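Local coordinates for protein putative ADP-Ribosyltransferase Scabin (Streptomyces scabiei 87.22, PDB 5EWY) that acts as a DNA-targeting ADP-ribosyltransferase toxin, probably transferring ADP-ribose from NAD+ to DNA bases, at residues V49-V57 with F163-F171; F91-Y101 with N110-T118. All coordinates share one frame; numbering follows the deposited sequence.

Interaction 1. Residues V49-V57 with F163-F171; sequences VHAAADPRV and FPGGIRTEF
Gly165 O is gripped by two successive backbone N-H groups of the 49-57 loop. Asp54 N, 2.9 Å from Gly165 O, lies in the carbonyl plane and gives the sound bond; Ala53 N also reaches that oxygen, but its hydrogen points well off and the bond is weak. A second backbone bond runs from Arg168 N to Ala51 O at 2.9 Å, almost in line with the C=O bond. Arg168 then bends at chi3 (-69°) and brings its guanidinium back over the loop, so that Ala51 O sits over one face of it while NH1 reaches Ala52 O at 2.9 Å from above that carbonyl's plane. His50 O faces both NH1 and NH2, the NH2 bond being weak. At the edge of the group and in its plane, Glu170 OE2 accepts a straight 2.9 Å bond from Arg168 NE, part of a salt bridge, which limits its rotation. The fold explains the closeness: strand 160-164 ends in a type II turn from Phe163 to Gly166, and Gly165, without a side chain, lets Ala52, Asp54 and Val57 close in. Val57 CG2, anti to its own N, packs 3.7 Å from Pro164 CB, and Val49 CG1 comes to the same proline carbon. The guanidinium stands at 89° to the His50 ring, with NH2 over the rim of one face. Phe171 CE2 lies 3.7 Å from Ala51 CA, and its ring meets His50 obliquely, while Phe45 stacks on the histidine and Trp199 meets Phe171 edge-to-face.

Interaction 2. Residues F91-Y101 with N110-T118; sequences FLPKDVIDGQY and NQPSPYVST. With 5TQ (4-(8-fluoranyl-6-oxidanylidene-1,3,4,5-tetrahydrobenzo[c][1,6]naphthyridin-2-yl)butanoic acid), chain B.
Pro114 points its CG at the face of the Tyr101 ring, 3.5 Å from the centroid and 3° off the normal, a CH-pi contact. The same CG sits above the rim of the Tyr115 ring. Both phenols are tied down: Tyr115 OH donates to Tyr101 O at 2.6 Å, and Tyr101 OH donates to Val96 O at 2.7 Å. Backbone bonds from Gln100 N to Pro112 O (2.8 Å) and from Asp95 N to Ser113 O (2.9 Å) join the two segments. Asp95 OD1 folds the loop between them into an Asx turn, accepting Ile97 N and Asp98 N from the same face.

The outer side is looser. Gln100 NE2 reaches Gln111 OE1 at 3.0 Å; the oxygen lies in the plane of the Gln100 amide but is met from above the plane of its own, while Gln100 OE1 is held by Asp102 N. A water bridges Lys94 N and Tyr115 O, and Asn110 is poorly ordered. Lys94 stretches, extended beyond CG, toward the inhibitor's carboxylate, its CE 3.2 Å from 5TQ O21 and NZ farther off. Ser117 CB instead lies 3.4 Å from 5TQ C04, with Ser117 OG bonded to Glu160, consistent with the Arg-Ser-Glu class of ADP-ribosyltransferases. On this exposed side the lysine's charge probably acts on the carboxylate only through space, while Ser117 meets the rings by van der Waals contact.

How the interactions relate
Strands 160-164 and 115-119 are neighbours in one antiparallel sheet, and the two contacts meet along them. Gly165 N lies 2.8 Å from Pro114 O and Phe163 N 2.8 Å from Val116 O, both probable hydrogen bonds, so the turn of interaction 1 continues the strand pairing into interaction 2. The loops touch too: Asp54 OD2 packs 3.3 Å from Val96 CG2. Interaction 2 carries the pocket residues Lys94, Asn110, Ser117 and Thr118, whereas interaction 1, its centre about 11 Å from that of interaction 2, lies at the far end of the neighbouring strand, away from the ligand; even its Ile167 side chain is about 10 Å from the inhibitor.

Interaction 1. Residues V49-V57 with F163-F171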
loop_
_atom_site.group_PDB
_atom_site.type_symbol
_atom_site.label_atom_id
_atom_site.label_comp_id
_atom_site.label_asym_id
_atom_site.label_seq_id
_atom_site.Cartn_x
_atom_site.Cartn_y
_atom_site.Cartn_z
ATOM N N VAL A 49 -7.776 -8.984 6.095
ATOM C CA VAL A 49 -6.386 -8.576 6.282
ATOM C C VAL A 49 -5.469 -9.774 6.105
ATOM O O VAL A 49 -4.430 -9.889 6.758
ATOM C CB VAL A 49 -6.166 -7.866 7.630
ATOM C CG1 VAL A 49 -6.954 -6.566 7.666
ATOM C CG2 VAL A 49 -6.537 -8.765 8.801
ATOM N N HIS A 50 -5.839 -10.664 5.185
ATOM C CA HIS A 50 -4.957 -11.758 4.804
ATOM C C HIS A 50 -3.539 -11.282 4.544
ATOM O O HIS A 50 -2.576 -11.999 4.827
ATOM C CB HIS A 50 -5.501 -12.434 3.544
ATOM C CG HIS A 50 -4.630 -13.535 3.040
ATOM N ND1 HIS A 50 -4.443 -14.705 3.743
ATOM C CD2 HIS A 50 -3.875 -13.641 1.921
ATOM C CE1 HIS A 50 -3.621 -15.492 3.071
ATOM N NE2 HIS A 50 -3.269 -14.876 1.959
ATOM N N ALA A 51 -3.388 -10.083 3.980
ATOM C CA ALA A 51 -2.080 -9.613 3.565
ATOM C C ALA A 51 -1.245 -9.066 4.712
ATOM O O ALA A 51 -0.068 -8.793 4.497
ATOM C CB ALA A 51 -2.240 -8.493 2.546
ATOM N N ALA A 52 -1.804 -8.948 5.905
ATOM C CA ALA A 52 -1.166 -8.176 6.964
ATOM C C ALA A 52 0.174 -8.781 7.384
ATOM O O ALA A 52 0.291 -9.989 7.619
ATOM C CB ALA A 52 -2.106 -8.108 8.161
ATOM N N ALA A 53 1.190 -7.914 7.496
ATOM C CA ALA A 53 2.455 -8.298 8.108
ATOM C C ALA A 53 2.388 -8.323 9.627
ATOM O O ALA A 53 3.169 -9.047 10.251
ATOM C CB ALA A 53 3.565 -7.349 7.655
ATOM N N ASP A 54 1.466 -7.569 10.230
ATOM C CA ASP A 54 1.252 -7.558 11.675
ATOM C C ASP A 54 -0.204 -7.943 11.898
ATOM O O ASP A 54 -1.098 -7.086 11.831
ATOM C CB ASP A 54 1.555 -6.186 12.274
ATOM C CG ASP A 54 1.612 -6.223 13.778
ATOM O OD1 ASP A 54 0.995 -7.131 14.376
ATOM O OD2 ASP A 54 2.276 -5.335 14.361
ATOM N N PRO A 55 -0.496 -9.225 12.136
ATOM C CA PRO A 55 -1.898 -9.643 12.261
ATOM C C PRO A 55 -2.566 -9.185 13.546
ATOM O O PRO A 55 -3.755 -9.469 13.741
ATOM C CB PRO A 55 -1.810 -11.174 12.186
ATOM C CG PRO A 55 -0.455 -11.487 12.723
ATOM C CD PRO A 55 0.433 -10.360 12.273
ATOM N N ARG A 56 -1.857 -8.487 14.433
ATOM C CA ARG A 56 -2.512 -7.973 15.624
ATOM C C ARG A 56 -3.466 -6.834 15.310
ATOM O O ARG A 56 -4.171 -6.369 16.212
ATOM C CB ARG A 56 -1.479 -7.489 16.639
ATOM C CG ARG A 56 -0.521 -8.568 17.115
ATOM C CD ARG A 56 0.541 -7.963 18.013
ATOM N NE ARG A 56 1.336 -6.962 17.307
ATOM C CZ ARG A 56 2.115 -6.065 17.901
ATOM N NH1 ARG A 56 2.215 -6.034 19.229
ATOM N NH2 ARG A 56 2.797 -5.198 17.174
ATOM N N VAL A 57 -3.506 -6.361 14.067
ATOM C CA VAL A 57 -4.412 -5.276 13.732
ATOM C C VAL A 57 -5.838 -5.693 14.053
ATOM O O VAL A 57 -6.232 -6.850 13.855
ATOM C CB VAL A 57 -4.249 -4.873 12.258
ATOM C CG1 VAL A 57 -4.537 -6.061 11.317
ATOM C CG2 VAL A 57 -5.141 -3.682 11.946
ATOM N N PHE A 163 -3.593 -0.427 3.953
ATOM C CA PHE A 163 -3.514 -1.825 4.355
ATOM C C PHE A 163 -3.447 -1.947 5.870
ATOM O O PHE A 163 -2.397 -1.653 6.468
ATOM C CB PHE A 163 -2.322 -2.530 3.699
ATOM C CG PHE A 163 -2.624 -2.954 2.302
ATOM C CD1 PHE A 163 -3.197 -4.188 2.047
ATOM C CD2 PHE A 163 -2.440 -2.073 1.244
ATOM C CE1 PHE A 163 -3.538 -4.557 0.760
ATOM C CE2 PHE A 163 -2.784 -2.424 -0.043
ATOM C CZ PHE A 163 -3.337 -3.663 -0.294
ATOM N N PRO A 164 -4.526 -2.341 6.548
ATOM C CA PRO A 164 -4.454 -2.508 8.010
ATOM C C PRO A 164 -3.574 -3.695 8.362
ATOM O O PRO A 164 -3.765 -4.800 7.844
ATOM C CB PRO A 164 -5.910 -2.743 8.427
ATOM C CG PRO A 164 -6.747 -2.461 7.200
ATOM C CD PRO A 164 -5.843 -2.721 6.021
ATOM N N GLY A 165 -2.592 -3.463 9.220
ATOM C CA GLY A 165 -1.607 -4.469 9.531
ATOM C C GLY A 165 -0.476 -4.537 8.539
ATOM O O GLY A 165 0.405 -5.393 8.687
ATOM N N GLY A 166 -0.465 -3.655 7.548
ATOM C CA GLY A 166 0.584 -3.651 6.551
ATOM C C GLY A 166 0.482 -4.805 5.577
ATOM O O GLY A 166 -0.599 -5.318 5.289
ATOM N N ILE A 167 1.640 -5.163 5.026
ATOM C CA ILE A 167 1.724 -5.999 3.826
ATOM C C ILE A 167 2.931 -6.912 3.956
ATOM O O ILE A 167 4.073 -6.433 4.036
ATOM C CB ILE A 167 1.887 -5.139 2.563
ATOM C CG1 ILE A 167 0.797 -4.059 2.465
ATOM C CG2 ILE A 167 1.880 -6.036 1.307
ATOM C CD1 ILE A 167 1.086 -3.044 1.394
ATOM N N ARG A 168 2.693 -8.226 3.924
ATOM C CA ARG A 168 3.779 -9.195 3.985
ATOM C C ARG A 168 4.647 -9.118 2.734
ATOM O O ARG A 168 4.184 -8.764 1.648
ATOM C CB ARG A 168 3.219 -10.619 4.107
ATOM C CG ARG A 168 2.584 -10.913 5.454
ATOM C CD ARG A 168 2.515 -12.405 5.728
ATOM N NE ARG A 168 1.569 -13.091 4.851
ATOM C CZ ARG A 168 0.246 -13.031 4.978
ATOM N NH1 ARG A 168 -0.303 -12.299 5.940
ATOM N NH2 ARG A 168 -0.534 -13.699 4.136
ATOM N N THR A 169 5.905 -9.538 2.883
ATOM C CA THR A 169 6.850 -9.428 1.775
ATOM C C THR A 169 6.422 -10.261 0.564
ATOM O O THR A 169 6.714 -9.866 -0.574
ATOM C CB THR A 169 8.262 -9.822 2.225
ATOM O OG1 THR A 169 9.165 -9.673 1.120
ATOM C CG2 THR A 169 8.306 -11.267 2.741
ATOM N N GLU A 170 5.691 -11.361 0.770
ATOM C CA GLU A 170 5.275 -12.191 -0.368
ATOM C C GLU A 170 4.392 -11.412 -1.337
ATOM O O GLU A 170 4.175 -11.877 -2.467
ATOM C CB GLU A 170 4.564 -13.466 0.103
ATOM C CG GLU A 170 3.207 -13.249 0.748
ATOM C CD GLU A 170 2.634 -14.499 1.364
ATOM O OE1 GLU A 170 2.151 -15.374 0.604
ATOM O OE2 GLU A 170 2.672 -14.598 2.612
ATOM N N PHE A 171 3.833 -10.288 -0.910
ATOM C CA PHE A 171 2.966 -9.472 -1.759
ATOM C C PHE A 171 3.658 -8.249 -2.327
ATOM O O PHE A 171 3.007 -7.424 -2.985
ATOM C CB PHE A 171 1.700 -9.056 -1.004
ATOM C CG PHE A 171 0.943 -10.208 -0.445
ATOM C CD1 PHE A 171 0.301 -11.120 -1.280
ATOM C CD2 PHE A 171 0.897 -10.429 0.921
ATOM C CE1 PHE A 171 -0.378 -12.197 -0.762
ATOM C CE2 PHE A 171 0.213 -11.507 1.436
ATOM C CZ PHE A 171 -0.430 -12.381 0.602
#

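Interaction 2. Residues F91-Y101 with N110-T118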
loop_
_atom_site.group_PDB
_atom_site.type_symbol
_atom_site.label_atom_id
_atom_site.label_comp_id
_atom_site.label_asym_id
_atom_site.label_seq_id
_atom_site.Cartn_x
_atom_site.Cartn_y
_atom_site.Cartn_z
ATOM N N PHE A 91 6.085 -4.465 4.547
ATOM C CA PHE A 91 5.750 -3.140 5.072
ATOM C C PHE A 91 5.018 -3.309 6.393
ATOM O O PHE A 91 3.866 -3.747 6.428
ATOM C CB PHE A 91 4.883 -2.363 4.093
ATOM C CG PHE A 91 5.616 -1.913 2.868
ATOM C CD1 PHE A 91 6.549 -0.897 2.939
ATOM C CD2 PHE A 91 5.338 -2.495 1.639
ATOM C CE1 PHE A 91 7.220 -0.480 1.814
ATOM C CE2 PHE A 91 6.014 -2.083 0.515
ATOM C CZ PHE A 91 6.947 -1.089 0.597
ATOM N N LEU A 92 5.684 -2.937 7.480
ATOM C CA LEU A 92 5.046 -3.019 8.784
ATOM C C LEU A 92 4.409 -1.680 9.116
ATOM O O LEU A 92 4.971 -0.631 8.790
ATOM C CB LEU A 92 6.070 -3.352 9.858
ATOM C CG LEU A 92 6.584 -4.794 9.835
ATOM C CD1 LEU A 92 7.839 -4.913 10.697
ATOM C CD2 LEU A 92 5.503 -5.770 10.315
ATOM N N PRO A 93 3.249 -1.678 9.760
ATOM C CA PRO A 93 2.653 -0.415 10.197
ATOM C C PRO A 93 3.335 0.119 11.446
ATOM O O PRO A 93 3.946 -0.613 12.233
ATOM C CB PRO A 93 1.204 -0.803 10.499
ATOM C CG PRO A 93 1.309 -2.203 10.958
ATOM C CD PRO A 93 2.439 -2.834 10.186
ATOM N N LYS A 94 3.197 1.431 11.629
ATOM C CA LYS A 94 3.876 2.103 12.736
ATOM C C LYS A 94 3.305 1.701 14.096
ATOM O O LYS A 94 4.069 1.457 15.036
ATOM C CB LYS A 94 3.864 3.617 12.504
ATOM C CG LYS A 94 4.883 4.035 11.453
ATOM C CD LYS A 94 4.960 5.530 11.234
ATOM C CE LYS A 94 6.098 5.844 10.273
ATOM N NZ LYS A 94 6.328 7.295 10.063
ATOM N N ASP A 95 1.976 1.610 14.238
ATOM C CA ASP A 95 1.407 1.269 15.546
ATOM C C ASP A 95 0.028 0.629 15.387
ATOM O O ASP A 95 -0.975 1.339 15.287
ATOM C CB ASP A 95 1.322 2.503 16.430
ATOM C CG ASP A 95 0.982 2.158 17.878
ATOM O OD1 ASP A 95 0.689 0.976 18.168
ATOM O OD2 ASP A 95 1.012 3.064 18.740
ATOM N N VAL A 96 -0.018 -0.707 15.434
ATOM C CA VAL A 96 -1.295 -1.423 15.398
ATOM C C VAL A 96 -2.023 -1.430 16.730
ATOM O O VAL A 96 -3.197 -1.819 16.780
ATOM C CB VAL A 96 -1.178 -2.904 14.983
ATOM C CG1 VAL A 96 -0.868 -3.030 13.508
ATOM C CG2 VAL A 96 -0.123 -3.638 15.820
ATOM N N ILE A 97 -1.368 -1.027 17.817
ATOM C CA ILE A 97 -1.982 -1.115 19.136
ATOM C C ILE A 97 -2.660 0.204 19.471
ATOM O O ILE A 97 -3.863 0.243 19.755
ATOM C CB ILE A 97 -0.942 -1.491 20.205
ATOM C CG1 ILE A 97 -0.184 -2.762 19.805
ATOM C CG2 ILE A 97 -1.613 -1.665 21.560
ATOM C CD1 ILE A 97 -1.057 -3.978 19.586
ATOM N N ASP A 98 -1.892 1.294 19.438
ATOM C CA ASP A 98 -2.376 2.602 19.867
ATOM C C ASP A 98 -2.400 3.622 18.736
ATOM O O ASP A 98 -2.664 4.801 18.989
ATOM C CB ASP A 98 -1.527 3.112 21.034
ATOM C CG ASP A 98 -1.466 2.121 22.175
ATOM O OD1 ASP A 98 -2.528 1.840 22.767
ATOM O OD2 ASP A 98 -0.363 1.621 22.479
ATOM N N GLY A 99 -2.159 3.206 17.502
ATOM C CA GLY A 99 -2.164 4.134 16.398
ATOM C C GLY A 99 -3.564 4.630 16.064
ATOM O O GLY A 99 -4.577 4.211 16.628
ATOM N N GLN A 100 -3.601 5.543 15.098
ATOM C CA GLN A 100 -4.831 6.200 14.663
ATOM C C GLN A 100 -5.588 5.269 13.717
ATOM O O GLN A 100 -5.228 5.141 12.548
ATOM C CB GLN A 100 -4.460 7.497 13.942
ATOM C CG GLN A 100 -5.629 8.285 13.380
ATOM C CD GLN A 100 -6.650 8.606 14.441
ATOM O OE1 GLN A 100 -7.652 7.910 14.608
ATOM N NE2 GLN A 100 -6.381 9.652 15.206
ATOM N N TYR A 101 -6.663 4.657 14.215
ATOM C CA TYR A 101 -7.498 3.790 13.391
ATOM C C TYR A 101 -8.500 4.559 12.546
ATOM O O TYR A 101 -9.096 3.973 11.640
ATOM C CB TYR A 101 -8.247 2.778 14.269
ATOM C CG TYR A 101 -7.477 1.501 14.497
ATOM C CD1 TYR A 101 -6.451 1.446 15.421
ATOM C CD2 TYR A 101 -7.761 0.356 13.766
ATOM C CE1 TYR A 101 -5.738 0.276 15.633
ATOM C CE2 TYR A 101 -7.054 -0.813 13.968
ATOM C CZ TYR A 101 -6.041 -0.845 14.900
ATOM O OH TYR A 101 -5.326 -2.002 15.119
ATOM N N ASN A 110 -0.742 13.433 9.424
ATOM C CA ASN A 110 0.207 12.336 9.555
ATOM C C ASN A 110 0.388 11.994 11.027
ATOM O O ASN A 110 0.698 12.865 11.848
ATOM C CB ASN A 110 1.546 12.727 8.920
ATOM C CG ASN A 110 2.520 11.563 8.837
ATOM O OD1 ASN A 110 2.135 10.401 8.971
ATOM N ND2 ASN A 110 3.791 11.873 8.606
ATOM N N GLN A 111 0.166 10.720 11.359
ATOM C CA GLN A 111 0.056 10.266 12.738
ATOM C C GLN A 111 0.343 8.775 12.718
ATOM O O GLN A 111 -0.044 8.111 11.748
ATOM C CB GLN A 111 -1.369 10.512 13.248
ATOM C CG GLN A 111 -1.648 9.975 14.638
ATOM C CD GLN A 111 -2.883 10.592 15.291
ATOM O OE1 GLN A 111 -3.799 11.069 14.614
ATOM N NE2 GLN A 111 -2.907 10.585 16.623
ATOM N N PRO A 112 1.025 8.211 13.715
ATOM C CA PRO A 112 1.264 6.764 13.680
ATOM C C PRO A 112 -0.056 6.017 13.640
ATOM O O PRO A 112 -0.992 6.346 14.369
ATOM C CB PRO A 112 2.013 6.488 14.984
ATOM C CG PRO A 112 2.648 7.783 15.339
ATOM C CD PRO A 112 1.687 8.847 14.864
ATOM N N SER A 113 -0.113 4.995 12.793
ATOM C CA SER A 113 -1.371 4.318 12.511
ATOM C C SER A 113 -1.143 2.826 12.314
ATOM O O SER A 113 0.007 2.376 12.198
ATOM C CB SER A 113 -1.991 4.929 11.262
ATOM O OG SER A 113 -1.538 4.252 10.098
ATOM N N PRO A 114 -2.219 2.035 12.291
ATOM C CA PRO A 114 -2.112 0.610 11.954
ATOM C C PRO A 114 -2.032 0.348 10.465
ATOM O O PRO A 114 -2.027 -0.824 10.062
ATOM C CB PRO A 114 -3.427 0.047 12.512
ATOM C CG PRO A 114 -4.378 1.164 12.326
ATOM C CD PRO A 114 -3.598 2.399 12.664
ATOM N N TYR A 115 -2.027 1.389 9.649
ATOM C CA TYR A 115 -2.157 1.264 8.203
ATOM C C TYR A 115 -0.820 1.468 7.504
ATOM O O TYR A 115 0.021 2.262 7.936
ATOM C CB TYR A 115 -3.134 2.323 7.666
ATOM C CG TYR A 115 -4.480 2.272 8.318
ATOM C CD1 TYR A 115 -5.343 1.208 8.071
ATOM C CD2 TYR A 115 -4.903 3.270 9.187
ATOM C CE1 TYR A 115 -6.579 1.135 8.688
ATOM C CE2 TYR A 115 -6.137 3.215 9.782
ATOM C CZ TYR A 115 -6.971 2.145 9.534
ATOM O OH TYR A 115 -8.196 2.085 10.138
ATOM N N VAL A 116 -0.636 0.757 6.395
ATOM C CA VAL A 116 0.397 1.091 5.424
ATOM C C VAL A 116 -0.298 1.642 4.190
ATOM O O VAL A 116 -1.135 0.955 3.590
ATOM C CB VAL A 116 1.282 -0.112 5.075
ATOM C CG1 VAL A 116 2.226 0.232 3.934
ATOM C CG2 VAL A 116 2.086 -0.551 6.300
ATOM N N SER A 117 0.074 2.852 3.794
ATOM C CA SER A 117 -0.542 3.512 2.654
ATOM C C SER A 117 0.080 3.036 1.360
ATOM O O SER A 117 1.297 2.911 1.238
ATOM C CB SER A 117 -0.337 5.014 2.725
ATOM O OG SER A 117 -1.033 5.546 3.845
ATOM N N THR A 118 -0.780 2.808 0.374
ATOM C CA THR A 118 -0.395 2.495 -0.998
ATOM C C THR A 118 -1.315 3.302 -1.893
ATOM O O THR A 118 -2.274 3.925 -1.436
ATOM C CB THR A 118 -0.535 0.996 -1.319
ATOM O OG1 THR A 118 -1.921 0.638 -1.398
ATOM C CG2 THR A 118 0.189 0.126 -0.251
HETATM N N12 5TQ B . 3.845 8.567 3.848
HETATM C C13 5TQ B . 5.005 8.094 3.392
HETATM C C15 5TQ B . 3.797 9.328 5.137
HETATM C C17 5TQ B . 4.313 7.798 7.102
HETATM C C01 5TQ B . 0.472 6.772 -0.966
HETATM C C02 5TQ B . -0.750 7.296 -0.568
HETATM C C03 5TQ B . -0.874 7.993 0.629
HETATM C C04 5TQ B . 0.235 8.149 1.449
HETATM C C05 5TQ B . 1.493 7.646 1.061
HETATM C C06 5TQ B . 1.592 6.940 -0.151
HETATM C C07 5TQ B . 2.889 6.426 -0.575
HETATM C C08 5TQ B . 2.665 7.799 1.890
HETATM C C09 5TQ B . 3.885 7.249 1.403
HETATM N N10 5TQ B . 3.959 6.578 0.227
HETATM C C11 5TQ B . 2.709 8.472 3.119
HETATM C C14 5TQ B . 5.070 7.401 2.228
HETATM C C16 5TQ B . 4.800 8.921 6.208
HETATM C C18 5TQ B . 4.609 6.442 6.495
HETATM O O19 5TQ B . 3.006 5.802 -1.663
HETATM F F20 5TQ B . -1.813 7.139 -1.358
HETATM O O21 5TQ B . 5.093 5.537 7.223
HETATM O O22 5TQ B . 4.376 6.245 5.289
HETATM O O HOH W 1 2.295 2.814 9.246
#